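Local coordinates for NLP/P60 family protein (Bacillus cereus ATCC 10987, PDB 3H41) that probably hydrolyses gamma-D-glutamyl-L-lysine bonds in murein peptides of the bacterial cell wall, releasing the dipeptide L-Ala-D-Glu, at residues Q109-K114 with T146-L151. Sequence-based numbering, arbitrary orientation.
Sequences QEFADK and TRLPLL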
loop_
_atom_site.group_PDB
_atom_site.type_symbol
_atom_site.label_atom_id
_atom_site.label_comp_id
_atom_site.label_asym_id
_atom_site.label_seq_id
_atom_site.Cartn_x
_atom_site.Cartn_y
_atom_site.Cartn_z
ATOM N N GLN A 109 23.659 -3.345 -5.847
ATOM C CA GLN A 109 23.666 -4.073 -7.118
ATOM C C GLN A 109 23.143 -5.504 -6.991
ATOM O O GLN A 109 22.406 -5.988 -7.870
ATOM C CB GLN A 109 25.076 -4.114 -7.722
ATOM C CG GLN A 109 25.080 -4.629 -9.170
ATOM C CD GLN A 109 24.214 -3.778 -10.090
ATOM O OE1 GLN A 109 24.333 -2.557 -10.088
ATOM N NE2 GLN A 109 23.310 -4.414 -10.847
ATOM N N GLU A 110 23.552 -6.193 -5.929
ATOM C CA GLU A 110 23.061 -7.549 -5.664
ATOM C C GLU A 110 21.539 -7.583 -5.543
ATOM O O GLU A 110 20.891 -8.431 -6.165
ATOM C CB GLU A 110 23.666 -8.147 -4.395
ATOM C CG GLU A 110 23.158 -9.591 -4.149
ATOM C CD GLU A 110 23.703 -10.255 -2.869
ATOM O OE1 GLU A 110 24.315 -9.561 -2.030
ATOM O OE2 GLU A 110 23.489 -11.481 -2.702
ATOM N N PHE A 111 20.966 -6.674 -4.739
ATOM C CA PHE A 111 19.499 -6.561 -4.667
ATOM C C PHE A 111 18.895 -6.228 -6.030
ATOM O O PHE A 111 17.927 -6.848 -6.469
ATOM C CB PHE A 111 19.062 -5.506 -3.645
ATOM C CG PHE A 111 17.577 -5.482 -3.392
ATOM C CD1 PHE A 111 17.002 -6.292 -2.400
ATOM C CD2 PHE A 111 16.742 -4.669 -4.146
ATOM C CE1 PHE A 111 15.630 -6.281 -2.154
ATOM C CE2 PHE A 111 15.366 -4.664 -3.917
ATOM C CZ PHE A 111 14.808 -5.463 -2.897
ATOM N N ALA A 112 19.439 -5.211 -6.689
ATOM C CA ALA A 112 18.974 -4.847 -8.038
ATOM C C ALA A 112 18.999 -6.069 -9.003
ATOM O O ALA A 112 18.052 -6.297 -9.753
ATOM C CB ALA A 112 19.822 -3.707 -8.592
ATOM N N ASP A 113 20.057 -6.868 -8.944
ATOM C CA ASP A 113 20.149 -8.074 -9.804
ATOM C C ASP A 113 19.141 -9.170 -9.435
ATOM O O ASP A 113 18.813 -10.031 -10.269
ATOM C CB ASP A 113 21.558 -8.652 -9.755
ATOM C CG ASP A 113 22.574 -7.766 -10.444
ATOM O OD1 ASP A 113 22.170 -6.982 -11.333
ATOM O OD2 ASP A 113 23.763 -7.847 -10.083
ATOM N N LYS A 114 18.677 -9.170 -8.185
ATOM C CA LYS A 114 17.803 -10.234 -7.711
ATOM C C LYS A 114 16.328 -9.829 -7.731
ATOM O O LYS A 114 15.488 -10.572 -7.271
ATOM C CB LYS A 114 18.231 -10.662 -6.310
ATOM C CG LYS A 114 19.552 -11.470 -6.270
ATOM C CD LYS A 114 19.950 -11.785 -4.812
ATOM C CE LYS A 114 20.895 -12.980 -4.704
ATOM N NZ LYS A 114 20.212 -14.298 -4.940
ATOM N N THR A 146 4.998 -6.415 1.337
ATOM C CA THR A 146 6.454 -6.247 1.135
ATOM C C THR A 146 6.974 -7.500 0.415
ATOM O O THR A 146 6.570 -8.616 0.770
ATOM C CB THR A 146 7.160 -6.056 2.483
ATOM O OG1 THR A 146 6.640 -4.862 3.160
ATOM C CG2 THR A 146 8.708 -5.978 2.314
ATOM N N ARG A 147 7.806 -7.314 -0.613
ATOM C CA ARG A 147 8.409 -8.409 -1.348
ATOM C C ARG A 147 9.915 -8.286 -1.274
ATOM O O ARG A 147 10.456 -7.254 -1.622
ATOM C CB ARG A 147 7.999 -8.422 -2.815
ATOM C CG ARG A 147 6.510 -8.511 -3.068
ATOM C CD ARG A 147 5.923 -7.128 -3.440
ATOM N NE ARG A 147 4.479 -7.233 -3.646
ATOM C CZ ARG A 147 3.905 -7.777 -4.724
ATOM N NH1 ARG A 147 4.629 -8.219 -5.743
ATOM N NH2 ARG A 147 2.596 -7.862 -4.792
ATOM N N LEU A 148 10.584 -9.345 -0.818
ATOM C CA LEU A 148 12.035 -9.380 -0.788
ATOM C C LEU A 148 12.554 -10.688 -1.390
ATOM O O LEU A 148 11.954 -11.758 -1.190
ATOM C CB LEU A 148 12.546 -9.201 0.636
ATOM C CG LEU A 148 12.181 -7.874 1.316
ATOM C CD1 LEU A 148 12.350 -8.005 2.825
ATOM C CD2 LEU A 148 12.984 -6.685 0.789
ATOM N N PRO A 149 13.675 -10.616 -2.109
ATOM C CA PRO A 149 14.181 -11.853 -2.733
ATOM C C PRO A 149 14.467 -12.973 -1.717
ATOM O O PRO A 149 15.056 -12.724 -0.661
ATOM C CB PRO A 149 15.487 -11.405 -3.388
ATOM C CG PRO A 149 15.374 -9.937 -3.566
ATOM C CD PRO A 149 14.506 -9.454 -2.444
ATOM N N LEU A 150 14.060 -14.186 -2.053
ATOM C CA LEU A 150 14.242 -15.336 -1.203
ATOM C C LEU A 150 15.676 -15.809 -1.389
ATOM O O LEU A 150 16.104 -16.017 -2.527
ATOM C CB LEU A 150 13.303 -16.457 -1.602
ATOM C CG LEU A 150 13.400 -17.816 -0.892
ATOM C CD1 LEU A 150 13.014 -17.705 0.582
ATOM C CD2 LEU A 150 12.497 -18.817 -1.645
ATOM N N LEU A 151 16.393 -15.983 -0.277
ATOM C CA LEU A 151 17.721 -16.581 -0.330
ATOM C C LEU A 151 17.749 -18.062 0.046
ATOM O O LEU A 151 18.487 -18.835 -0.560
ATOM C CB LEU A 151 18.679 -15.801 0.535
ATOM C CG LEU A 151 18.840 -14.312 0.215
ATOM C CD1 LEU A 151 19.620 -13.637 1.331
ATOM C CD2 LEU A 151 19.501 -14.097 -1.132
HETATM O O HOH W 1 17.621 -14.710 -4.202
#
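P149 is the residue on which both F111 and K114 converge. Its CD comes within 3.4 Å of F111 CE1, a tight apolar approach that is oblique to the ring, and the two side chains cross at about a right angle. F111 CG stands anti to its backbone N (chi1 -172°), and CE1 is the ring atom that meets strand 147-153 most closely. One residue earlier on that strand, L148 CD2 meets the same CE1 at 4.0 Å, lying at the ring edge near its plane. P149 CG is shared: K114 CB lies 4.0 Å from it and the K114 carbonyl O 3.8 Å, and it also sits near F111 CE1.

Further along, the lysine chain crosses L151 at about a right angle, with CE 4.0 Å from L151 CD2. A bend at chi4 (-74°) sets NZ, which donates to a water at 2.7 Å; that water also lies 2.6 Å from L150 O, to which it can donate, though it has more acceptors in reach than protons. A water bridge is therefore possible between two segments that share no direct hydrogen bond. E117 forms a salt bridge with NZ as well, pairing the ammonium with a carboxylate.

Around this first shell, F10 packs edge-to-face with F111, while L161 and P163 also touch the phenylalanine. P149 and L151 are held by backbone hydrogen bonds to L161 and R159 of strand 157-161, and L148 and L150 by backbone hydrogen bonds to V120 and P118. The contact thus packs helix 109-113, whose F111 also meets F10 of strand 8-11, against an inner strand of the antiparallel sheet in the second SH3b domain, away from the peptidase active site.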